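Local coordinates for glucosidase (Croceicoccus marinus, PDB 5Z3K), which probably hydrolyses O-glycosidic bonds as a family 39 glycoside hydrolase acting as a beta-glucosidase, at residues A[279-284]-A[328-333]; A[232-237]-A[375-380]; A[209-214]-A[248-253]; A[198-203]-A[224-229]; A[133-138]-A[183-188]. One frame throughout, in Å; residues are numbered along the deposited sequence.

Interaction 1 of 5, residues A[279-284]-A[328-333]; sequences DNAAFL and NARTGA
Asn328 OD1 accepts the backbone N of Thr331 at 2.8 Å, in a capping box that opens the helix whose first turns meet Asn280, Ala281 and Leu284. The donor lies nearly along the C=O axis (173°), and Asn328 N returns a bond to Thr331 OG1. Asp277, just ahead of 279-284, reaches across as well: its carboxylate accepts Ala329 N and forms a salt bridge with Arg330 NE. Between the helices the packing is mainly of small aliphatic groups. Ala281 CB lies 3.9 Å from Ala329 CB and 3.8 Å from Ala333 CB, and such small side chains let the nearly parallel axes (17°) approach to 7.9 Å. Leu284 CG adds a contact with Ala333 CB. Asn280, its CG anti to the backbone N (chi1 -165°), lays its amide against the aliphatic part of Arg330, with CG 3.7 Å from Arg330 CD. An alanine in place of Asn280 would probably leave Arg330 CD without its amide neighbour and the arginine chain freer to shift. Helices 277-291 and 329-341 are the last two outer helices of the TIM barrel; with no hydrogen bond between the two segments, close alanine packing joins them, while charge pairing with Asp277 holds one edge.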
# COMPACT_ATOMS: atom_id res chain seq x y z
N ASP A 279 -11.99 -8.30 12.16
CA ASP A 279 -12.45 -6.94 11.88
C ASP A 279 -11.49 -6.23 10.93
O ASP A 279 -11.91 -5.59 9.96
CB ASP A 279 -12.56 -6.14 13.18
CG ASP A 279 -13.69 -6.60 14.08
OD1 ASP A 279 -14.51 -7.41 13.63
OD2 ASP A 279 -13.74 -6.14 15.24
N ASN A 280 -10.20 -6.33 11.23
CA ASN A 280 -9.17 -5.67 10.44
C ASN A 280 -9.14 -6.22 9.02
O ASN A 280 -9.03 -5.45 8.05
CB ASN A 280 -7.81 -5.86 11.13
CG ASN A 280 -6.73 -4.91 10.60
OD1 ASN A 280 -6.50 -4.83 9.39
ND2 ASN A 280 -6.05 -4.22 11.51
N ALA A 281 -9.24 -7.54 8.88
CA ALA A 281 -9.30 -8.18 7.56
C ALA A 281 -10.44 -7.62 6.72
O ALA A 281 -10.26 -7.28 5.55
CB ALA A 281 -9.46 -9.69 7.74
N ALA A 282 -11.64 -7.54 7.31
CA ALA A 282 -12.77 -7.02 6.56
C ALA A 282 -12.55 -5.55 6.22
O ALA A 282 -12.92 -5.09 5.13
CB ALA A 282 -14.07 -7.21 7.35
N PHE A 283 -11.95 -4.80 7.14
CA PHE A 283 -11.65 -3.39 6.88
C PHE A 283 -10.73 -3.25 5.68
O PHE A 283 -10.99 -2.43 4.78
CB PHE A 283 -11.01 -2.73 8.11
CG PHE A 283 -10.59 -1.29 7.89
CD1 PHE A 283 -9.39 -0.98 7.26
CD2 PHE A 283 -11.41 -0.25 8.34
CE1 PHE A 283 -9.01 0.37 7.07
CE2 PHE A 283 -11.03 1.08 8.16
CZ PHE A 283 -9.84 1.39 7.52
N LEU A 284 -9.63 -4.01 5.65
CA LEU A 284 -8.65 -3.76 4.60
C LEU A 284 -9.19 -4.20 3.24
O LEU A 284 -8.88 -3.56 2.23
CB LEU A 284 -7.32 -4.43 4.95
CG LEU A 284 -7.12 -5.92 4.75
CD1 LEU A 284 -6.50 -6.17 3.38
CD2 LEU A 284 -6.23 -6.47 5.87
N ASN A 328 -3.53 -15.74 9.08
CA ASN A 328 -4.73 -15.42 9.83
C ASN A 328 -5.73 -14.80 8.86
O ASN A 328 -5.56 -14.87 7.64
CB ASN A 328 -4.39 -14.49 11.00
CG ASN A 328 -3.59 -13.28 10.55
OD1 ASN A 328 -3.80 -12.78 9.44
ND2 ASN A 328 -2.66 -12.82 11.39
N ALA A 329 -6.78 -14.18 9.40
CA ALA A 329 -7.78 -13.57 8.54
C ALA A 329 -7.22 -12.36 7.79
O ALA A 329 -7.57 -12.12 6.63
CB ALA A 329 -9.02 -13.18 9.34
N ARG A 330 -6.36 -11.56 8.44
CA ARG A 330 -5.78 -10.41 7.76
C ARG A 330 -4.92 -10.85 6.57
O ARG A 330 -5.00 -10.27 5.48
CB ARG A 330 -4.93 -9.57 8.73
CG ARG A 330 -5.71 -8.57 9.60
CD ARG A 330 -4.84 -8.13 10.78
NE ARG A 330 -4.64 -9.22 11.74
CZ ARG A 330 -3.65 -9.27 12.62
NH1 ARG A 330 -2.76 -8.29 12.69
NH2 ARG A 330 -3.57 -10.31 13.45
N THR A 331 -4.05 -11.85 6.78
CA THR A 331 -3.24 -12.30 5.66
C THR A 331 -4.10 -12.97 4.60
O THR A 331 -3.77 -12.92 3.41
CB THR A 331 -2.12 -13.25 6.14
OG1 THR A 331 -2.69 -14.43 6.72
CG2 THR A 331 -1.24 -12.57 7.17
N GLY A 332 -5.21 -13.59 5.01
CA GLY A 332 -6.11 -14.17 4.04
C GLY A 332 -6.75 -13.09 3.18
O GLY A 332 -6.74 -13.17 1.95
N ALA A 333 -7.30 -12.06 3.83
CA ALA A 333 -7.90 -10.96 3.08
C ALA A 333 -6.87 -10.28 2.19
O ALA A 333 -7.17 -9.88 1.06
CB ALA A 333 -8.53 -9.95 4.04

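Interaction 2 of 5, residues A[232-237]-A[375-380]; sequences NSRDPM and SNYAIP
Tyr377 OH donates to the backbone O of Arg234 at 2.6 Å, the one hydrogen bond between the two segments. The hydroxyl approaches at a C=O...donor angle of 135°, tilted 19° from the carbonyl plane, and the carbonyl oxygen sits at the edge of the tyrosine ring. Arg234 CB is also close to this hydroxyl, and it also touches Pro380 CD at 3.9 Å. Pro236 packs obliquely on the same ring, CD 3.5 Å from Tyr377 CE2. Farther along, Ile379 CD1 lies 3.6 Å from Asp235 CG, while Ile379 CG1 approaches the Arg234 carbonyl oxygen. The touching parts run in nearly opposite directions and join two domains: 232-237 is the loop between barrel strand 223-229 and helix 238-252, whereas the segment 375-380 leaves strand 369-376 of the nine-stranded mixed sheet. Tyr377 CG is anti to the backbone N (chi1 174°), and the ring beyond it lies against the barrel side, where Phe283 meets it edge-to-face. The loop is shaped by an ST turn in which Ser233 OG accepts Asp235 N at 2.9 Å; Ser233 OG is in turn paired with Asp238. Asp235 OD1 accepts the N of selenomethionine Met237 at 3.0 Å, a capping bond in which the N-H meets OD1 from above the carboxylate plane, and Asp235 OD2 forms a salt bridge with Arg413.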
# COMPACT_ATOMS: atom_id res chain seq x y z
N ASN A 232 -8.82 6.58 14.14
CA ASN A 232 -9.85 7.37 14.80
C ASN A 232 -11.17 7.38 14.04
O ASN A 232 -12.08 8.13 14.41
CB ASN A 232 -9.35 8.81 15.01
CG ASN A 232 -10.23 9.60 15.96
OD1 ASN A 232 -10.72 10.67 15.61
ND2 ASN A 232 -10.48 9.05 17.14
N SER A 233 -11.31 6.54 13.01
CA SER A 233 -12.57 6.45 12.26
C SER A 233 -13.02 5.01 12.08
O SER A 233 -14.23 4.73 12.02
CB SER A 233 -12.41 7.11 10.88
OG SER A 233 -11.79 6.22 9.95
N ARG A 234 -12.06 4.09 12.00
CA ARG A 234 -12.29 2.71 11.55
C ARG A 234 -13.16 2.66 10.30
O ARG A 234 -13.94 1.72 10.12
CB ARG A 234 -12.93 1.85 12.65
CG ARG A 234 -12.23 1.87 14.00
CD ARG A 234 -10.75 1.65 13.89
NE ARG A 234 -10.34 0.53 14.72
CZ ARG A 234 -9.52 0.63 15.76
NH1 ARG A 234 -9.00 1.79 16.10
NH2 ARG A 234 -9.21 -0.45 16.45
N ASP A 235 -13.04 3.67 9.42
CA ASP A 235 -13.92 3.80 8.26
C ASP A 235 -13.11 3.51 7.00
O ASP A 235 -12.21 4.29 6.66
CB ASP A 235 -14.53 5.21 8.20
CG ASP A 235 -15.59 5.37 7.11
OD1 ASP A 235 -15.74 4.46 6.27
OD2 ASP A 235 -16.30 6.42 7.11
N PRO A 236 -13.39 2.42 6.28
CA PRO A 236 -12.57 2.10 5.09
C PRO A 236 -12.74 3.10 3.96
O PRO A 236 -11.95 3.07 3.01
CB PRO A 236 -13.07 0.69 4.68
CG PRO A 236 -14.47 0.63 5.22
CD PRO A 236 -14.43 1.41 6.52
N MSE A 237 -13.74 3.98 4.04
CA MSE A 237 -13.92 5.02 3.05
C MSE A 237 -12.84 6.12 3.13
O MSE A 237 -12.63 6.83 2.16
CB MSE A 237 -15.33 5.64 3.20
CG MSE A 237 -15.76 6.59 2.06
SE MSE A 237 -15.75 5.76 0.27
CE MSE A 237 -17.28 4.55 0.45
N SER A 375 -16.57 -7.96 0.81
CA SER A 375 -16.27 -7.74 2.23
C SER A 375 -17.51 -7.21 2.92
O SER A 375 -18.16 -6.29 2.41
CB SER A 375 -15.10 -6.78 2.44
OG SER A 375 -14.83 -6.62 3.84
N ASN A 376 -17.83 -7.79 4.07
CA ASN A 376 -18.92 -7.34 4.93
C ASN A 376 -18.28 -6.74 6.18
O ASN A 376 -17.94 -7.45 7.12
CB ASN A 376 -19.85 -8.51 5.26
CG ASN A 376 -21.16 -8.04 5.88
OD1 ASN A 376 -21.43 -6.84 5.95
ND2 ASN A 376 -21.98 -8.99 6.31
N TYR A 377 -18.11 -5.41 6.17
CA TYR A 377 -17.44 -4.69 7.24
C TYR A 377 -18.39 -3.70 7.89
O TYR A 377 -19.10 -2.97 7.20
CB TYR A 377 -16.20 -3.94 6.72
CG TYR A 377 -15.59 -3.08 7.80
CD1 TYR A 377 -14.75 -3.63 8.76
CD2 TYR A 377 -15.91 -1.73 7.91
CE1 TYR A 377 -14.23 -2.86 9.77
CE2 TYR A 377 -15.40 -0.95 8.93
CZ TYR A 377 -14.55 -1.53 9.86
OH TYR A 377 -14.02 -0.77 10.88
N ALA A 378 -18.37 -3.63 9.22
CA ALA A 378 -19.23 -2.71 9.97
C ALA A 378 -18.37 -1.74 10.77
O ALA A 378 -17.55 -2.17 11.58
CB ALA A 378 -20.17 -3.49 10.90
N ILE A 379 -18.55 -0.45 10.52
CA ILE A 379 -17.95 0.56 11.40
C ILE A 379 -18.52 0.37 12.80
O ILE A 379 -19.75 0.30 12.96
CB ILE A 379 -18.24 1.98 10.88
CG1 ILE A 379 -17.56 2.23 9.53
CG2 ILE A 379 -17.79 3.01 11.90
CD1 ILE A 379 -18.14 3.43 8.79
N PRO A 380 -17.70 0.27 13.84
CA PRO A 380 -18.25 0.12 15.19
C PRO A 380 -19.05 1.35 15.62
O PRO A 380 -18.75 2.48 15.22
CB PRO A 380 -17.01 -0.08 16.07
CG PRO A 380 -15.96 -0.62 15.11
CD PRO A 380 -16.23 0.08 13.81

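Interaction 3 of 5, residues A[209-214]-A[248-253]; sequences GFLDYV and AIVDKY
A CH-pi contact joins Leu211 to Tyr253: Leu211 CB stands over the centre of one ring face, 3.8 Å from the centroid and 13° off the ring normal. The two side chains cross at about a right angle, and Leu211 CD1 also lies 4.0 Å from Tyr253 CD1. Ile249 O lies at the ring edge, in plane. Replacing Tyr253 by an alanine would probably open a gap against Leu211 CB and strip the backbone of Asp212 of its aromatic neighbour.

Apolar contacts between aliphatic groups make up the second kind. Leu211 CD1 lies 3.9 Å from Ile249 CG2, again with the chains crossing at about a right angle, and 4.4 Å from Val250 CG2. The segments belong to helices 208-216 and 238-252, consecutive outer helices of the TIM barrel with strand 223-229 between them in sequence. Leu224 of that strand touches both Leu211 and Val250, which connects the contact to the layer between helices and barrel wall.

The remaining contacts involve the polar residue Asp212, though through van der Waals approach alone. Its CB is 4.0 Å from Tyr253 CE2, and its backbone N comes to 3.8 Å from the same ring atom. No hydrogen bond links the two segments. Elsewhere on helix 208-216, Phe210 meets Tyr176 edge-to-face and Tyr213 OH bonds to Glu174.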
# COMPACT_ATOMS: atom_id res chain seq x y z
N GLY A 209 4.18 24.24 1.59
CA GLY A 209 5.56 24.70 1.43
C GLY A 209 6.38 23.82 0.51
O GLY A 209 7.25 24.32 -0.22
N PHE A 210 6.13 22.51 0.53
CA PHE A 210 6.81 21.60 -0.39
C PHE A 210 6.34 21.81 -1.82
O PHE A 210 7.15 21.94 -2.74
CB PHE A 210 6.58 20.15 0.06
CG PHE A 210 7.29 19.13 -0.78
CD1 PHE A 210 8.68 19.04 -0.75
CD2 PHE A 210 6.57 18.27 -1.59
CE1 PHE A 210 9.33 18.11 -1.52
CE2 PHE A 210 7.23 17.34 -2.38
CZ PHE A 210 8.61 17.26 -2.34
N LEU A 211 5.02 21.83 -2.03
CA LEU A 211 4.48 22.06 -3.37
C LEU A 211 4.92 23.42 -3.92
O LEU A 211 5.20 23.55 -5.11
CB LEU A 211 2.96 21.97 -3.34
CG LEU A 211 2.44 20.53 -3.17
CD1 LEU A 211 1.00 20.53 -2.68
CD2 LEU A 211 2.57 19.81 -4.50
N ASP A 212 4.95 24.44 -3.06
CA ASP A 212 5.39 25.76 -3.50
C ASP A 212 6.84 25.73 -3.96
O ASP A 212 7.19 26.33 -4.98
CB ASP A 212 5.18 26.78 -2.38
CG ASP A 212 5.63 28.19 -2.78
OD1 ASP A 212 5.02 28.78 -3.70
OD2 ASP A 212 6.58 28.71 -2.17
N TYR A 213 7.69 25.01 -3.23
CA TYR A 213 9.11 24.95 -3.57
C TYR A 213 9.34 24.27 -4.91
O TYR A 213 10.08 24.78 -5.76
CB TYR A 213 9.90 24.23 -2.47
CG TYR A 213 11.35 24.01 -2.87
CD1 TYR A 213 11.74 22.86 -3.54
CD2 TYR A 213 12.31 24.98 -2.59
CE1 TYR A 213 13.06 22.67 -3.91
CE2 TYR A 213 13.63 24.79 -2.96
CZ TYR A 213 14.00 23.64 -3.62
OH TYR A 213 15.31 23.45 -3.99
N VAL A 214 8.75 23.08 -5.11
CA VAL A 214 9.00 22.36 -6.36
C VAL A 214 8.42 23.12 -7.54
O VAL A 214 8.93 23.03 -8.67
CB VAL A 214 8.46 20.92 -6.27
CG1 VAL A 214 9.29 20.11 -5.29
CG2 VAL A 214 7.00 20.90 -5.87
N ALA A 248 -7.05 17.88 -4.82
CA ALA A 248 -7.41 19.29 -5.02
C ALA A 248 -6.26 20.23 -4.67
O ALA A 248 -6.07 21.25 -5.35
CB ALA A 248 -8.65 19.63 -4.18
N ILE A 249 -5.50 19.93 -3.62
CA ILE A 249 -4.39 20.81 -3.24
C ILE A 249 -3.25 20.69 -4.24
O ILE A 249 -2.63 21.70 -4.62
CB ILE A 249 -3.92 20.48 -1.81
CG1 ILE A 249 -4.99 20.85 -0.80
CG2 ILE A 249 -2.60 21.20 -1.48
CD1 ILE A 249 -4.83 20.13 0.50
N VAL A 250 -2.95 19.47 -4.68
CA VAL A 250 -1.90 19.28 -5.68
C VAL A 250 -2.27 19.97 -6.99
O VAL A 250 -1.43 20.62 -7.63
CB VAL A 250 -1.62 17.78 -5.88
CG1 VAL A 250 -0.66 17.57 -7.03
CG2 VAL A 250 -1.04 17.19 -4.59
N ASP A 251 -3.53 19.85 -7.41
CA ASP A 251 -3.94 20.51 -8.65
C ASP A 251 -3.85 22.03 -8.53
O ASP A 251 -3.54 22.72 -9.50
CB ASP A 251 -5.37 20.12 -9.03
CG ASP A 251 -5.49 18.70 -9.56
OD1 ASP A 251 -4.47 18.07 -9.92
OD2 ASP A 251 -6.64 18.23 -9.63
N LYS A 252 -4.08 22.53 -7.37
CA LYS A 252 -4.06 23.96 -7.11
C LYS A 252 -2.71 24.54 -7.43
O LYS A 252 -2.63 25.64 -7.76
CB LYS A 252 -4.49 24.21 -5.70
CG LYS A 252 -4.47 25.62 -5.19
CD LYS A 252 -4.52 25.62 -3.67
CE LYS A 252 -5.85 25.11 -3.22
NZ LYS A 252 -6.01 24.85 -1.77
N TYR A 253 -1.65 23.79 -7.24
CA TYR A 253 -0.30 24.23 -7.58
C TYR A 253 0.08 23.90 -9.01
O TYR A 253 1.26 23.98 -9.36
CB TYR A 253 0.72 23.63 -6.61
CG TYR A 253 0.66 24.28 -5.25
CD1 TYR A 253 -0.30 23.91 -4.32
CD2 TYR A 253 1.54 25.30 -4.90
CE1 TYR A 253 -0.38 24.51 -3.08
CE2 TYR A 253 1.48 25.91 -3.66
CZ TYR A 253 0.51 25.51 -2.76
OH TYR A 253 0.42 26.10 -1.52

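Interaction 4 of 5, residues A[198-203]-A[224-229]; sequences AFPLNE and LSWMWY
Selenomethionine Met227 meets Ala198 from CG onward. Past CB, which makes no close approach to 198-203, CG lies 3.6 Å from the carbonyl oxygen of Ala198. SE, anti to CA (chi2 -179°), is 4.2 Å from Ala198 CB. A bend at chi3 then brings the terminal CE to 3.9 Å from Ala198 CA. The backbone of the same residue meets Pro200: CG of the proline is 3.4 Å from Met227 O, which is buried here with no polar partner in the model. Pro200 CG also touches two indoles obliquely, 3.6 Å from Trp228 CE3 and 4.1 Å from Trp226 CE3. Leu201 CD1 adds a looser touch on Trp228 CH2, and Trp228 NE1 is held by Asp238. Pro200 and Leu201 are the central pair of a type I turn from Phe199 to Asn202. The turn follows barrel strand 191-197 and packs on strand 223-229 at the C-terminal ends of the strands, the end of a TIM barrel where active sites characteristically lie.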
# COMPACT_ATOMS: atom_id res chain seq x y z
N ALA A 198 2.73 13.08 6.51
CA ALA A 198 2.10 12.30 7.56
C ALA A 198 0.70 12.81 7.90
O ALA A 198 -0.17 12.02 8.29
CB ALA A 198 2.96 12.31 8.83
N PHE A 199 0.48 14.12 7.79
CA PHE A 199 -0.77 14.76 8.19
C PHE A 199 -1.39 15.47 6.98
O PHE A 199 -1.38 16.71 6.90
CB PHE A 199 -0.52 15.74 9.34
CG PHE A 199 0.16 15.12 10.53
CD1 PHE A 199 -0.14 13.83 10.93
CD2 PHE A 199 1.10 15.83 11.25
CE1 PHE A 199 0.49 13.26 12.02
CE2 PHE A 199 1.73 15.27 12.34
CZ PHE A 199 1.42 13.99 12.73
N PRO A 200 -1.95 14.71 6.03
CA PRO A 200 -2.30 15.30 4.72
C PRO A 200 -3.46 16.29 4.75
O PRO A 200 -3.66 16.97 3.73
CB PRO A 200 -2.66 14.08 3.86
CG PRO A 200 -3.06 13.03 4.85
CD PRO A 200 -2.18 13.25 6.05
N LEU A 201 -4.23 16.38 5.83
CA LEU A 201 -5.24 17.43 5.93
C LEU A 201 -4.75 18.61 6.77
O LEU A 201 -5.57 19.42 7.23
CB LEU A 201 -6.55 16.89 6.51
CG LEU A 201 -7.24 15.75 5.75
CD1 LEU A 201 -8.56 15.36 6.42
CD2 LEU A 201 -7.46 16.11 4.28
N ASN A 202 -3.44 18.73 6.99
CA ASN A 202 -2.85 19.81 7.77
C ASN A 202 -2.00 20.67 6.85
O ASN A 202 -1.09 20.16 6.19
CB ASN A 202 -1.99 19.27 8.92
CG ASN A 202 -2.82 18.80 10.11
OD1 ASN A 202 -3.51 17.80 10.04
ND2 ASN A 202 -2.72 19.53 11.22
N GLU A 203 -2.28 21.97 6.81
CA GLU A 203 -1.41 22.87 6.07
C GLU A 203 -0.06 22.97 6.77
O GLU A 203 0.04 22.79 7.99
CB GLU A 203 -2.05 24.26 5.94
CG GLU A 203 -2.11 25.02 7.25
CD GLU A 203 -2.90 26.31 7.13
OE1 GLU A 203 -3.21 26.72 5.99
OE2 GLU A 203 -3.20 26.92 8.18
N LEU A 224 3.08 12.78 -5.60
CA LEU A 224 3.02 13.34 -4.26
C LEU A 224 2.61 12.21 -3.32
O LEU A 224 1.54 11.63 -3.48
CB LEU A 224 2.02 14.51 -4.20
CG LEU A 224 1.96 15.49 -3.02
CD1 LEU A 224 1.34 14.84 -1.77
CD2 LEU A 224 3.32 16.12 -2.72
N SER A 225 3.48 11.89 -2.37
CA SER A 225 3.22 10.75 -1.49
C SER A 225 2.76 11.23 -0.11
O SER A 225 3.16 12.29 0.37
CB SER A 225 4.46 9.87 -1.39
OG SER A 225 5.52 10.55 -0.75
N TRP A 226 1.87 10.44 0.50
CA TRP A 226 1.20 10.81 1.74
C TRP A 226 0.71 9.54 2.42
O TRP A 226 0.74 8.46 1.84
CB TRP A 226 0.03 11.78 1.48
CG TRP A 226 -0.92 11.28 0.44
CD1 TRP A 226 -0.73 11.30 -0.91
CD2 TRP A 226 -2.20 10.67 0.65
NE1 TRP A 226 -1.81 10.74 -1.55
CE2 TRP A 226 -2.73 10.34 -0.61
CE3 TRP A 226 -2.95 10.36 1.79
CZ2 TRP A 226 -3.98 9.73 -0.78
CZ3 TRP A 226 -4.19 9.74 1.63
CH2 TRP A 226 -4.69 9.44 0.35
N MSE A 227 0.24 9.69 3.66
CA MSE A 227 -0.20 8.53 4.45
C MSE A 227 -1.56 8.74 5.11
O MSE A 227 -1.99 9.88 5.30
CB MSE A 227 0.83 8.18 5.52
CG MSE A 227 0.64 8.85 6.89
SE MSE A 227 2.14 8.24 8.02
CE MSE A 227 3.38 8.70 6.64
N TRP A 228 -2.23 7.65 5.46
CA TRP A 228 -3.48 7.74 6.21
C TRP A 228 -3.73 6.43 6.96
O TRP A 228 -3.50 5.35 6.42
CB TRP A 228 -4.68 8.05 5.31
CG TRP A 228 -5.80 8.50 6.16
CD1 TRP A 228 -6.90 7.79 6.53
CD2 TRP A 228 -5.88 9.76 6.84
NE1 TRP A 228 -7.69 8.55 7.38
CE2 TRP A 228 -7.08 9.75 7.59
CE3 TRP A 228 -5.06 10.89 6.87
CZ2 TRP A 228 -7.47 10.84 8.36
CZ3 TRP A 228 -5.46 11.97 7.64
CH2 TRP A 228 -6.65 11.94 8.37
N TYR A 229 -4.21 6.55 8.19
CA TYR A 229 -4.59 5.41 9.01
C TYR A 229 -6.03 5.58 9.50
O TYR A 229 -6.50 6.71 9.69
CB TYR A 229 -3.69 5.25 10.23
CG TYR A 229 -2.22 5.10 9.93
CD1 TYR A 229 -1.72 3.94 9.36
CD2 TYR A 229 -1.33 6.12 10.24
CE1 TYR A 229 -0.36 3.79 9.10
CE2 TYR A 229 0.02 6.00 9.98
CZ TYR A 229 0.50 4.83 9.41
OH TYR A 229 1.85 4.72 9.16

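Interaction 5 of 5, residues A[133-138]-A[183-188]; sequences IVRHYV and VKRVDP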
# COMPACT_ATOMS: atom_id res chain seq x y z
N ILE A 133 23.58 5.10 -6.15
CA ILE A 133 22.62 4.12 -5.66
C ILE A 133 21.59 3.84 -6.75
O ILE A 133 21.23 2.69 -7.01
CB ILE A 133 21.95 4.61 -4.36
CG1 ILE A 133 22.97 4.58 -3.22
CG2 ILE A 133 20.70 3.78 -4.02
CD1 ILE A 133 22.60 5.44 -2.05
N VAL A 134 21.13 4.90 -7.42
CA VAL A 134 20.16 4.73 -8.49
C VAL A 134 20.78 3.96 -9.65
O VAL A 134 20.16 3.05 -10.21
CB VAL A 134 19.61 6.09 -8.95
CG1 VAL A 134 18.68 5.94 -10.15
CG2 VAL A 134 18.88 6.79 -7.80
N ARG A 135 22.02 4.30 -10.01
CA ARG A 135 22.70 3.59 -11.09
C ARG A 135 22.93 2.13 -10.74
O ARG A 135 22.92 1.27 -11.63
CB ARG A 135 24.03 4.27 -11.41
CG ARG A 135 23.89 5.56 -12.19
CD ARG A 135 25.24 6.16 -12.60
NE ARG A 135 25.04 7.45 -13.25
CZ ARG A 135 24.54 7.59 -14.48
NH1 ARG A 135 24.23 6.52 -15.20
NH2 ARG A 135 24.36 8.81 -14.98
N HIS A 136 23.16 1.83 -9.47
CA HIS A 136 23.31 0.44 -9.06
C HIS A 136 22.02 -0.35 -9.28
O HIS A 136 22.07 -1.51 -9.70
CB HIS A 136 23.75 0.37 -7.60
CG HIS A 136 23.83 -1.01 -7.05
ND1 HIS A 136 24.89 -1.86 -7.32
CD2 HIS A 136 22.99 -1.70 -6.25
CE1 HIS A 136 24.69 -3.01 -6.71
NE2 HIS A 136 23.55 -2.94 -6.05
N TYR A 137 20.86 0.26 -9.04
CA TYR A 137 19.62 -0.49 -9.15
C TYR A 137 18.92 -0.31 -10.49
O TYR A 137 17.95 -1.03 -10.75
CB TYR A 137 18.67 -0.11 -8.00
CG TYR A 137 19.19 -0.70 -6.71
CD1 TYR A 137 19.25 -2.09 -6.54
CD2 TYR A 137 19.69 0.11 -5.69
CE1 TYR A 137 19.75 -2.64 -5.38
CE2 TYR A 137 20.20 -0.45 -4.53
CZ TYR A 137 20.22 -1.82 -4.37
OH TYR A 137 20.75 -2.39 -3.23
N VAL A 138 19.39 0.59 -11.36
CA VAL A 138 18.76 0.84 -12.65
C VAL A 138 19.67 0.50 -13.82
O VAL A 138 19.20 -0.04 -14.83
CB VAL A 138 18.27 2.31 -12.74
CG1 VAL A 138 17.71 2.59 -14.14
CG2 VAL A 138 17.21 2.59 -11.67
N VAL A 183 18.13 11.25 -9.75
CA VAL A 183 17.30 10.21 -10.36
C VAL A 183 17.10 10.49 -11.84
O VAL A 183 17.25 9.60 -12.69
CB VAL A 183 15.95 10.12 -9.62
CG1 VAL A 183 14.92 9.37 -10.46
CG2 VAL A 183 16.13 9.46 -8.25
N LYS A 184 16.76 11.74 -12.18
CA LYS A 184 16.48 12.08 -13.57
C LYS A 184 17.74 12.06 -14.42
O LYS A 184 17.68 11.77 -15.62
CB LYS A 184 15.81 13.44 -13.64
CG LYS A 184 14.42 13.48 -13.00
CD LYS A 184 13.46 12.54 -13.71
CE LYS A 184 12.03 12.79 -13.29
NZ LYS A 184 11.11 11.88 -14.00
N ARG A 185 18.90 12.36 -13.82
CA ARG A 185 20.16 12.26 -14.55
C ARG A 185 20.44 10.82 -14.96
O ARG A 185 20.97 10.56 -16.05
CB ARG A 185 21.29 12.83 -13.69
CG ARG A 185 22.68 12.76 -14.30
CD ARG A 185 23.69 13.46 -13.38
NE ARG A 185 23.19 14.76 -12.92
CZ ARG A 185 23.09 15.14 -11.64
NH1 ARG A 185 23.46 14.33 -10.66
NH2 ARG A 185 22.62 16.34 -11.35
N VAL A 186 20.08 9.85 -14.11
CA VAL A 186 20.36 8.46 -14.44
C VAL A 186 19.44 7.99 -15.56
O VAL A 186 19.89 7.35 -16.52
CB VAL A 186 20.21 7.58 -13.19
CG1 VAL A 186 20.29 6.09 -13.57
CG2 VAL A 186 21.25 7.95 -12.16
N ASP A 187 18.17 8.33 -15.47
CA ASP A 187 17.17 7.89 -16.43
C ASP A 187 15.94 8.77 -16.31
O ASP A 187 15.24 8.73 -15.28
CB ASP A 187 16.83 6.42 -16.19
CG ASP A 187 15.83 5.87 -17.18
OD1 ASP A 187 15.44 6.57 -18.14
OD2 ASP A 187 15.41 4.71 -16.99
N PRO A 188 15.64 9.60 -17.32
CA PRO A 188 14.45 10.46 -17.25
C PRO A 188 13.15 9.68 -17.08
O PRO A 188 12.16 10.26 -16.62
CB PRO A 188 14.48 11.21 -18.58
CG PRO A 188 15.90 11.16 -19.02
CD PRO A 188 16.46 9.86 -18.52
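Val134 CG1 and Val186 CG1 are both anti to their backbone N (chi1 175° and 171°), which turns these methyls toward the facing helix; Val134 CG1 lies 3.8 Å from Val186 CB. The other branch, Val134 CG2, touches Val183 CG2 at 3.9 Å, the two valines crossing at about a right angle. Arg135 is extended from CG to NE and crosses Val186 obliquely: its CG lies 3.6 Å from Val186 CG2, and that methyl also sits 3.9 Å above one guanidinium face, toward the rim. Val138 CB closes the row with a wider contact to Val186 CG1. These residues join helices 123-138 and 169-186, successive outer helices of the TIM barrel, and Trp152 of the intervening strand touches both Val134 and Val183. Arg135 NH2 and Arg185 NE are 6.4 Å apart, and Glu131 forms salt bridges with both arginines. The contact therefore has an all-valine centre bordered by like charges that this shared carboxylate probably compensates.

Following the chain, interaction 5 closes first, joining helices 123-138 and 169-186 before any other contact opens. Interaction 4 comes next, bringing the loop after strand 191-197 onto strand 223-229. It crosses interaction 3, which opens inside it at 209-214 and closes at 248-253; the two touch through Leu224, binding helices 208-216 and 238-252 to the barrel wall. Interaction 2 opens at 232-237, within the span of interaction 3, so these also cross, and it closes only at 375-380, tying a barrel loop to the mixed sheet. Interaction 1 nests inside that long loop and meets interaction 2 where Phe283 packs against 234-236 and Ala282 O approaches Ser375 OG. Interactions 1 and 5 lie on opposite sides of the chain's centre.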